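Local coordinates for YchF GTP-binding protein (Schizosaccharomyces pombe, PDB 1NI3) that hydrolyses ATP, and GTP with lower efficiency, and negatively regulates the G2/M transition of the cell cycle, at residues R38-S43 against S292-I297; D237-K242 against V267-R272; E271-F276 against E283-L288. One frame throughout, in Å; residues are numbered along the deposited sequence.

Contact 1: R38-S43 against S292-I297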
loop_
_atom_site.group_PDB
_atom_site.type_symbol
_atom_site.label_atom_id
_atom_site.label_comp_id
_atom_site.label_asym_id
_atom_site.label_seq_id
_atom_site.Cartn_x
_atom_site.Cartn_y
_atom_site.Cartn_z
ATOM N N ARG A 38 7.322 -0.455 -15.406
ATOM C CA ARG A 38 7.820 0.524 -16.364
ATOM C C ARG A 38 6.706 1.494 -16.750
ATOM O O ARG A 38 6.959 2.667 -17.016
ATOM C CB ARG A 38 8.381 -0.173 -17.612
ATOM C CG ARG A 38 9.180 0.765 -18.527
ATOM C CD ARG A 38 9.489 0.137 -19.882
ATOM N NE ARG A 38 10.424 -0.977 -19.771
ATOM C CZ ARG A 38 11.729 -0.845 -19.543
ATOM N NH1 ARG A 38 12.263 0.363 -19.403
ATOM N NH2 ARG A 38 12.505 -1.920 -19.456
ATOM N N ALA A 39 5.474 0.994 -16.779
ATOM C CA ALA A 39 4.296 1.806 -17.116
ATOM C C ALA A 39 4.096 2.893 -16.063
ATOM O O ALA A 39 3.941 4.078 -16.381
ATOM C CB ALA A 39 3.058 0.926 -17.171
ATOM N N ILE A 40 4.072 2.468 -14.805
ATOM C CA ILE A 40 3.909 3.385 -13.697
ATOM C C ILE A 40 4.980 4.464 -13.805
ATOM O O ILE A 40 4.681 5.649 -13.864
ATOM C CB ILE A 40 4.066 2.651 -12.360
ATOM C CG1 ILE A 40 2.947 1.641 -12.185
ATOM C CG2 ILE A 40 4.051 3.639 -11.236
ATOM C CD1 ILE A 40 3.101 0.817 -10.932
ATOM N N THR A 41 6.231 4.033 -13.824
ATOM C CA THR A 41 7.376 4.930 -13.919
ATOM C C THR A 41 7.266 5.881 -15.111
ATOM O O THR A 41 7.833 6.973 -15.102
ATOM C CB THR A 41 8.661 4.128 -14.096
ATOM O OG1 THR A 41 8.598 3.392 -15.327
ATOM C CG2 THR A 41 8.821 3.134 -12.951
ATOM N N LYS A 42 6.538 5.453 -16.140
ATOM C CA LYS A 42 6.369 6.234 -17.370
ATOM C C LYS A 42 5.187 7.210 -17.431
ATOM O O LYS A 42 5.221 8.158 -18.208
ATOM C CB LYS A 42 6.290 5.268 -18.560
ATOM C CG LYS A 42 6.985 5.771 -19.829
ATOM C CD LYS A 42 8.514 5.827 -19.666
ATOM C CE LYS A 42 9.235 6.245 -20.964
ATOM N NZ LYS A 42 10.731 6.372 -20.836
ATOM N N SER A 43 4.146 6.975 -16.636
ATOM C CA SER A 43 2.972 7.841 -16.642
ATOM C C SER A 43 3.273 9.169 -15.972
ATOM O O SER A 43 4.401 9.420 -15.549
ATOM C CB SER A 43 1.833 7.189 -15.888
ATOM O OG SER A 43 2.231 6.944 -14.557
ATOM N N SER A 292 -8.136 5.245 -16.996
ATOM C CA SER A 292 -6.938 4.604 -16.470
ATOM C C SER A 292 -7.128 4.167 -15.021
ATOM O O SER A 292 -7.634 4.935 -14.203
ATOM C CB SER A 292 -5.751 5.561 -16.537
ATOM O OG SER A 292 -4.679 5.036 -15.764
HETATM N N MSE A 293 -6.713 2.948 -14.704
HETATM C CA MSE A 293 -6.841 2.441 -13.354
HETATM C C MSE A 293 -5.727 2.861 -12.403
HETATM O O MSE A 293 -5.843 2.665 -11.195
HETATM C CB MSE A 293 -6.909 0.920 -13.387
HETATM C CG MSE A 293 -7.996 0.438 -14.260
HETATM SE SE MSE A 293 -9.637 1.157 -13.542
HETATM C CE MSE A 293 -10.224 -0.446 -12.621
ATOM N N LEU A 294 -4.644 3.429 -12.926
ATOM C CA LEU A 294 -3.548 3.838 -12.057
ATOM C C LEU A 294 -4.072 4.565 -10.835
ATOM O O LEU A 294 -3.956 4.058 -9.723
ATOM C CB LEU A 294 -2.559 4.748 -12.790
ATOM C CG LEU A 294 -1.687 3.963 -13.757
ATOM C CD1 LEU A 294 -0.633 4.857 -14.380
ATOM C CD2 LEU A 294 -1.039 2.820 -12.990
ATOM N N PRO A 295 -4.695 5.738 -11.034
ATOM C CA PRO A 295 -5.215 6.487 -9.894
ATOM C C PRO A 295 -5.848 5.538 -8.899
ATOM O O PRO A 295 -5.416 5.474 -7.763
ATOM C CB PRO A 295 -6.195 7.449 -10.540
ATOM C CG PRO A 295 -6.651 6.689 -11.758
ATOM C CD PRO A 295 -5.369 6.147 -12.281
ATOM N N LYS A 296 -6.854 4.786 -9.324
ATOM C CA LYS A 296 -7.502 3.841 -8.424
ATOM C C LYS A 296 -6.477 2.935 -7.755
ATOM O O LYS A 296 -6.483 2.799 -6.529
ATOM C CB LYS A 296 -8.491 2.964 -9.175
ATOM C CG LYS A 296 -9.047 1.811 -8.363
ATOM C CD LYS A 296 -9.954 2.315 -7.252
ATOM C CE LYS A 296 -10.774 1.189 -6.601
ATOM N NZ LYS A 296 -11.826 0.586 -7.501
ATOM N N ILE A 297 -5.600 2.302 -8.534
ATOM C CA ILE A 297 -4.599 1.429 -7.926
ATOM C C ILE A 297 -3.827 2.164 -6.826
ATOM O O ILE A 297 -3.880 1.764 -5.658
ATOM C CB ILE A 297 -3.618 0.895 -8.977
ATOM C CG1 ILE A 297 -4.328 -0.109 -9.897
ATOM C CG2 ILE A 297 -2.427 0.219 -8.292
ATOM C CD1 ILE A 297 -3.518 -0.571 -11.061
#
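Leu294 reaches across to Ile40 and Ser43 at the C-terminal end of helix 33-42, the helix that follows the P-loop in this OBG-type G domain, and so ties that helix to the start of helix 294-304. The two branches of the leucine divide the work. CD2 lies against the flank of Ile40, 4.2 Å from its CG1, while CD1 makes van der Waals contact with the Ser43 side chain, 3.7 Å from CB and 3.5 Å from OG. With OG placed between the backbone N and the carbonyl carbon (chi1 59°), the hydroxyl turns back on its own helix and donates to Ile40 O at 2.9 Å. Ile40 O also receives Ser43 N, so two donors hold this carbonyl where the helix ends. Without this hydroxyl, as with an alanine here, Ile40 O would probably lose one of its two donors and Leu294 CD1 part of the surface it packs on. On the far side, Ser292 OG accepts from Leu294 N in a capping bond of 3.3 Å. Val63 of strand 60-65 also packs on Ile40. The Ser43 hydroxyl meets Ile40 O in the carbonyl plane, on a lone pair, with a C=O...OG angle of 131°.

Contact 2: D237-K242 against V267-R272; sequences DFLRQK and VAFEER
Phe238 and Phe269 form the dense part of this contact, an aromatic pair between short helix 235-238 and helix 267-273 within the OBG-type G domain. Their rings meet obliquely, the planes 44° apart and the centroids separated by 5.7 Å. The closest touch is between Phe238 CE2 and Phe269 CD2, 3.6 Å apart, with Phe238 CD2 following at 3.9 Å from the same Phe269 atom. In both residues CG stands opposite the backbone N (chi1 177° in Phe238, 178° in Phe269), which extends each ring from its own backbone into the shared core. Ser266 and Thr290 also pack on Phe238, whose side chain is about 4 Å from that of Met233, a predicted ATP-binding residue.

Packing slackens towards Leu239, the next residue along. The chain then leaves the interface through a type I turn from Phe238 to Gln241, and Arg240, Gln241 and Lys242 face solvent. There the interactions are local and electrostatic: Arg240 NH2 lies 2.8 Å from Asp237 OD1, but the oxygen sits well out of the guanidinium plane, so charge alone links them. At the margin of the core, Leu239 CD2 rests over one face of the Phe269 ring, 4.4 Å from CE1.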
loop_
_atom_site.group_PDB
_atom_site.type_symbol
_atom_site.label_atom_id
_atom_site.label_comp_id
_atom_site.label_asym_id
_atom_site.label_seq_id
_atom_site.Cartn_x
_atom_site.Cartn_y
_atom_site.Cartn_z
ATOM N N ASP A 237 -10.044 -7.059 -23.802
ATOM C CA ASP A 237 -10.928 -7.469 -22.723
ATOM C C ASP A 237 -11.287 -6.330 -21.786
ATOM O O ASP A 237 -12.438 -6.208 -21.349
ATOM C CB ASP A 237 -10.320 -8.595 -21.901
ATOM C CG ASP A 237 -10.483 -9.933 -22.556
ATOM O OD1 ASP A 237 -11.619 -10.250 -22.982
ATOM O OD2 ASP A 237 -9.480 -10.675 -22.630
ATOM N N PHE A 238 -10.294 -5.510 -21.455
ATOM C CA PHE A 238 -10.501 -4.384 -20.541
ATOM C C PHE A 238 -11.416 -3.307 -21.113
ATOM O O PHE A 238 -12.177 -2.690 -20.375
ATOM C CB PHE A 238 -9.159 -3.740 -20.169
ATOM C CG PHE A 238 -9.282 -2.526 -19.277
ATOM C CD1 PHE A 238 -9.856 -2.636 -18.011
ATOM C CD2 PHE A 238 -8.843 -1.273 -19.706
ATOM C CE1 PHE A 238 -9.988 -1.515 -17.178
ATOM C CE2 PHE A 238 -8.972 -0.145 -18.878
ATOM C CZ PHE A 238 -9.548 -0.272 -17.616
ATOM N N LEU A 239 -11.346 -3.075 -22.420
ATOM C CA LEU A 239 -12.186 -2.057 -23.028
ATOM C C LEU A 239 -13.616 -2.532 -23.252
ATOM O O LEU A 239 -14.449 -1.771 -23.735
ATOM C CB LEU A 239 -11.580 -1.580 -24.350
ATOM C CG LEU A 239 -10.319 -0.715 -24.257
ATOM C CD1 LEU A 239 -9.892 -0.230 -25.647
ATOM C CD2 LEU A 239 -10.602 0.471 -23.346
ATOM N N ARG A 240 -13.910 -3.781 -22.908
ATOM C CA ARG A 240 -15.268 -4.294 -23.084
ATOM C C ARG A 240 -15.806 -4.836 -21.765
ATOM O O ARG A 240 -16.808 -5.549 -21.735
ATOM C CB ARG A 240 -15.292 -5.389 -24.155
ATOM C CG ARG A 240 -14.815 -6.735 -23.675
ATOM C CD ARG A 240 -14.606 -7.702 -24.832
ATOM N NE ARG A 240 -14.403 -9.063 -24.337
ATOM C CZ ARG A 240 -13.847 -10.048 -25.037
ATOM N NH1 ARG A 240 -13.429 -9.833 -26.277
ATOM N NH2 ARG A 240 -13.710 -11.251 -24.495
ATOM N N GLN A 241 -15.122 -4.487 -20.682
ATOM C CA GLN A 241 -15.495 -4.892 -19.334
ATOM C C GLN A 241 -15.890 -6.346 -19.149
ATOM O O GLN A 241 -16.701 -6.673 -18.277
ATOM C CB GLN A 241 -16.609 -3.983 -18.816
ATOM C CG GLN A 241 -16.143 -2.571 -18.529
ATOM C CD GLN A 241 -17.280 -1.665 -18.143
ATOM O OE1 GLN A 241 -18.182 -1.418 -18.938
ATOM N NE2 GLN A 241 -17.251 -1.167 -16.911
ATOM N N LYS A 242 -15.294 -7.220 -19.956
ATOM C CA LYS A 242 -15.583 -8.653 -19.884
ATOM C C LYS A 242 -14.330 -9.526 -20.085
ATOM O O LYS A 242 -13.599 -9.378 -21.064
ATOM C CB LYS A 242 -16.651 -9.012 -20.922
ATOM C CG LYS A 242 -17.989 -8.288 -20.699
ATOM C CD LYS A 242 -18.539 -8.488 -19.275
ATOM C CE LYS A 242 -18.902 -9.944 -18.981
ATOM N NZ LYS A 242 -19.384 -10.186 -17.585
ATOM N N VAL A 267 -2.302 -3.838 -18.197
ATOM C CA VAL A 267 -0.966 -3.259 -18.278
ATOM C C VAL A 267 -0.651 -2.781 -19.691
ATOM O O VAL A 267 0.081 -1.795 -19.892
ATOM C CB VAL A 267 0.099 -4.285 -17.896
ATOM C CG1 VAL A 267 1.497 -3.695 -18.077
ATOM C CG2 VAL A 267 -0.116 -4.735 -16.460
ATOM N N ALA A 268 -1.211 -3.492 -20.663
ATOM C CA ALA A 268 -1.030 -3.187 -22.075
ATOM C C ALA A 268 -1.619 -1.834 -22.377
ATOM O O ALA A 268 -0.999 -1.003 -23.040
ATOM C CB ALA A 268 -1.738 -4.254 -22.906
ATOM N N PHE A 269 -2.833 -1.633 -21.874
ATOM C CA PHE A 269 -3.565 -0.391 -22.080
ATOM C C PHE A 269 -2.941 0.749 -21.306
ATOM O O PHE A 269 -2.765 1.846 -21.848
ATOM C CB PHE A 269 -5.013 -0.519 -21.609
ATOM C CG PHE A 269 -5.794 0.756 -21.749
ATOM C CD1 PHE A 269 -6.042 1.287 -23.004
ATOM C CD2 PHE A 269 -6.238 1.456 -20.634
ATOM C CE1 PHE A 269 -6.684 2.519 -23.146
ATOM C CE2 PHE A 269 -6.882 2.691 -20.769
ATOM C CZ PHE A 269 -7.115 3.216 -22.025
ATOM N N GLU A 270 -2.641 0.505 -20.031
ATOM C CA GLU A 270 -2.042 1.543 -19.209
ATOM C C GLU A 270 -0.813 2.034 -19.951
ATOM O O GLU A 270 -0.654 3.233 -20.188
ATOM C CB GLU A 270 -1.659 0.999 -17.832
ATOM C CG GLU A 270 -2.827 0.660 -16.907
ATOM C CD GLU A 270 -3.734 1.847 -16.622
ATOM O OE1 GLU A 270 -3.222 2.965 -16.381
ATOM O OE2 GLU A 270 -4.967 1.650 -16.618
ATOM N N GLU A 271 0.040 1.089 -20.337
ATOM C CA GLU A 271 1.253 1.420 -21.064
ATOM C C GLU A 271 0.965 2.354 -22.229
ATOM O O GLU A 271 1.516 3.452 -22.313
ATOM C CB GLU A 271 1.940 0.144 -21.573
ATOM C CG GLU A 271 3.145 0.399 -22.469
ATOM C CD GLU A 271 4.216 1.226 -21.792
ATOM O OE1 GLU A 271 4.793 0.745 -20.791
ATOM O OE2 GLU A 271 4.475 2.366 -22.249
ATOM N N ARG A 272 0.079 1.925 -23.120
ATOM C CA ARG A 272 -0.250 2.736 -24.296
ATOM C C ARG A 272 -0.728 4.136 -23.940
ATOM O O ARG A 272 -0.473 5.084 -24.674
ATOM C CB ARG A 272 -1.308 2.058 -25.199
ATOM C CG ARG A 272 -1.403 2.737 -26.567
ATOM C CD ARG A 272 -2.262 1.992 -27.602
ATOM N NE ARG A 272 -3.633 2.490 -27.666
ATOM C CZ ARG A 272 -4.579 2.156 -26.805
ATOM N NH1 ARG A 272 -4.287 1.319 -25.830
ATOM N NH2 ARG A 272 -5.799 2.666 -26.907
#

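Contact 3: E271-F276 against E283-L288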
loop_
_atom_site.group_PDB
_atom_site.type_symbol
_atom_site.label_atom_id
_atom_site.label_comp_id
_atom_site.label_asym_id
_atom_site.label_seq_id
_atom_site.Cartn_x
_atom_site.Cartn_y
_atom_site.Cartn_z
ATOM N N GLU A 271 0.040 1.089 -20.337
ATOM C CA GLU A 271 1.253 1.420 -21.064
ATOM C C GLU A 271 0.965 2.354 -22.229
ATOM O O GLU A 271 1.516 3.452 -22.313
ATOM C CB GLU A 271 1.940 0.144 -21.573
ATOM C CG GLU A 271 3.145 0.399 -22.469
ATOM C CD GLU A 271 4.216 1.226 -21.792
ATOM O OE1 GLU A 271 4.793 0.745 -20.791
ATOM O OE2 GLU A 271 4.475 2.366 -22.249
ATOM N N ARG A 272 0.079 1.925 -23.120
ATOM C CA ARG A 272 -0.250 2.736 -24.296
ATOM C C ARG A 272 -0.728 4.136 -23.940
ATOM O O ARG A 272 -0.473 5.084 -24.674
ATOM C CB ARG A 272 -1.308 2.058 -25.199
ATOM C CG ARG A 272 -1.403 2.737 -26.567
ATOM C CD ARG A 272 -2.262 1.992 -27.602
ATOM N NE ARG A 272 -3.633 2.490 -27.666
ATOM C CZ ARG A 272 -4.579 2.156 -26.805
ATOM N NH1 ARG A 272 -4.287 1.319 -25.830
ATOM N NH2 ARG A 272 -5.799 2.666 -26.907
ATOM N N LEU A 273 -1.400 4.275 -22.804
ATOM C CA LEU A 273 -1.908 5.578 -22.408
ATOM C C LEU A 273 -0.805 6.583 -22.076
ATOM O O LEU A 273 -0.972 7.790 -22.258
ATOM C CB LEU A 273 -2.881 5.424 -21.233
ATOM C CG LEU A 273 -4.197 6.215 -21.293
ATOM C CD1 LEU A 273 -4.858 6.117 -22.671
ATOM C CD2 LEU A 273 -5.117 5.655 -20.229
ATOM N N THR A 274 0.331 6.084 -21.614
ATOM C CA THR A 274 1.438 6.964 -21.268
ATOM C C THR A 274 1.946 7.688 -22.502
ATOM O O THR A 274 2.736 8.615 -22.392
ATOM C CB THR A 274 2.625 6.186 -20.633
ATOM O OG1 THR A 274 3.183 5.279 -21.597
ATOM C CG2 THR A 274 2.150 5.383 -19.425
ATOM N N ASN A 275 1.502 7.274 -23.684
ATOM C CA ASN A 275 1.968 7.928 -24.913
ATOM C C ASN A 275 1.126 9.145 -25.201
ATOM O O ASN A 275 1.339 9.856 -26.180
ATOM C CB ASN A 275 1.883 6.980 -26.105
ATOM C CG ASN A 275 2.693 5.735 -25.900
ATOM O OD1 ASN A 275 3.897 5.806 -25.679
ATOM N ND2 ASN A 275 2.044 4.581 -25.974
ATOM N N PHE A 276 0.150 9.374 -24.345
ATOM C CA PHE A 276 -0.724 10.504 -24.533
ATOM C C PHE A 276 -0.502 11.535 -23.456
ATOM O O PHE A 276 -0.099 11.217 -22.335
ATOM C CB PHE A 276 -2.167 10.033 -24.524
ATOM C CG PHE A 276 -2.562 9.288 -25.761
ATOM C CD1 PHE A 276 -3.457 8.227 -25.694
ATOM C CD2 PHE A 276 -2.065 9.670 -27.000
ATOM C CE1 PHE A 276 -3.876 7.562 -26.840
ATOM C CE2 PHE A 276 -2.475 9.017 -28.156
ATOM C CZ PHE A 276 -3.386 7.949 -28.069
ATOM N N GLU A 283 -9.313 12.431 -23.825
ATOM C CA GLU A 283 -10.085 12.337 -25.064
ATOM C C GLU A 283 -10.175 10.885 -25.543
ATOM O O GLU A 283 -11.257 10.394 -25.891
ATOM C CB GLU A 283 -9.438 13.191 -26.160
ATOM C CG GLU A 283 -10.142 13.115 -27.515
ATOM C CD GLU A 283 -9.222 13.466 -28.677
ATOM O OE1 GLU A 283 -9.695 13.473 -29.836
ATOM O OE2 GLU A 283 -8.020 13.718 -28.437
ATOM N N GLU A 284 -9.019 10.218 -25.557
ATOM C CA GLU A 284 -8.878 8.823 -25.982
ATOM C C GLU A 284 -9.676 7.919 -25.048
ATOM O O GLU A 284 -10.365 6.991 -25.482
ATOM C CB GLU A 284 -7.389 8.432 -25.949
ATOM C CG GLU A 284 -7.070 6.951 -26.202
ATOM C CD GLU A 284 -7.332 6.512 -27.627
ATOM O OE1 GLU A 284 -7.680 7.376 -28.459
ATOM O OE2 GLU A 284 -7.186 5.299 -27.917
ATOM N N CYS A 285 -9.571 8.204 -23.756
ATOM C CA CYS A 285 -10.274 7.440 -22.748
ATOM C C CYS A 285 -11.780 7.614 -22.919
ATOM O O CYS A 285 -12.546 6.675 -22.682
ATOM C CB CYS A 285 -9.840 7.893 -21.356
ATOM S SG CYS A 285 -8.559 6.867 -20.619
ATOM N N LYS A 286 -12.209 8.809 -23.337
ATOM C CA LYS A 286 -13.635 9.056 -23.533
ATOM C C LYS A 286 -14.137 8.328 -24.772
ATOM O O LYS A 286 -15.141 7.634 -24.713
ATOM C CB LYS A 286 -13.932 10.558 -23.648
ATOM C CG LYS A 286 -15.415 10.896 -23.392
ATOM C CD LYS A 286 -15.661 12.396 -23.163
ATOM C CE LYS A 286 -14.973 12.919 -21.897
ATOM N NZ LYS A 286 -15.114 14.399 -21.723
ATOM N N LYS A 287 -13.427 8.480 -25.885
ATOM C CA LYS A 287 -13.809 7.827 -27.128
ATOM C C LYS A 287 -13.936 6.323 -26.943
ATOM O O LYS A 287 -14.835 5.705 -27.503
ATOM C CB LYS A 287 -12.788 8.141 -28.231
ATOM C CG LYS A 287 -12.789 9.617 -28.670
ATOM C CD LYS A 287 -11.825 9.912 -29.844
ATOM C CE LYS A 287 -10.351 9.774 -29.440
ATOM N NZ LYS A 287 -9.392 10.107 -30.539
ATOM N N LEU A 288 -13.043 5.736 -26.154
ATOM C CA LEU A 288 -13.078 4.295 -25.891
ATOM C C LEU A 288 -13.993 3.992 -24.718
ATOM O O LEU A 288 -14.250 2.833 -24.385
ATOM C CB LEU A 288 -11.675 3.782 -25.588
ATOM C CG LEU A 288 -10.833 3.606 -26.845
ATOM C CD1 LEU A 288 -9.400 3.269 -26.479
ATOM C CD2 LEU A 288 -11.456 2.507 -27.688
#
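Between the Arg272 guanidinium and the Phe276 ring lies Glu284, its carboxylate on the guanidinium and its CG by the ring, with none of these flat groups laid upon another. Together they bridge a helix-loop-helix unit in which helix 267-273 gives way to a type I turn from Leu273 to Phe276 and then to helix 278-287. Near the guanidinium edge but tilted out of its plane, Glu284 OE2 accepts from Arg272 NH2 at 3.1 Å, and Leu288 CD1 lies in the guanidinium plane, 3.7 Å from the same nitrogen. The carboxylate plane is turned 75° from the guanidinium, and OE2 receives the proton on its anti lone pair; the N-H...O angle of 138° makes this a bent bond within a salt bridge. Glu235 takes NH1 of the same arginine, which therefore spans two acidic partners. Lys287 extends the charge network through a weak bond to Glu283 and a long approach to Glu284 OE1.

The Phe276 ring has Leu273 CD1 at its edge, in plane, and Glu284 arriving obliquely. The glutamate chain is bent at chi2 (69°), which swings the carboxylate round to Arg272 while the aliphatic CG stays beside the ring, 3.3 Å from Phe276 CE1. Deeper in, the interface becomes apolar and buried: Leu273 CD2 packs against Cys285 SG at 3.7 Å.

Helix 267-273 is the common element: contacts 2 and 3 share Glu271 and Arg272 on it, and contact 1 docks on the same helix. Between contacts 1 and 2, whose centres are 12 Å apart, Glu270 probably accepts hydrogen bonds from Ser292 OG and, at OE2, from Met293 N at 2.9 Å. The centres of contacts 2 and 3 are 10 Å apart, and the two join where Leu239 CD1 touches Leu288 CD1 at 3.6 Å. Contact 3 reaches contact 1 through Leu273 on Ser292 and Thr274 beside Ser43. The predicted ATP site lies near this cluster: the Val267 side chain touches Thr35, whose side chain is about 10 Å from that of Ile40 and about 11 Å from those of Phe269 and Arg272.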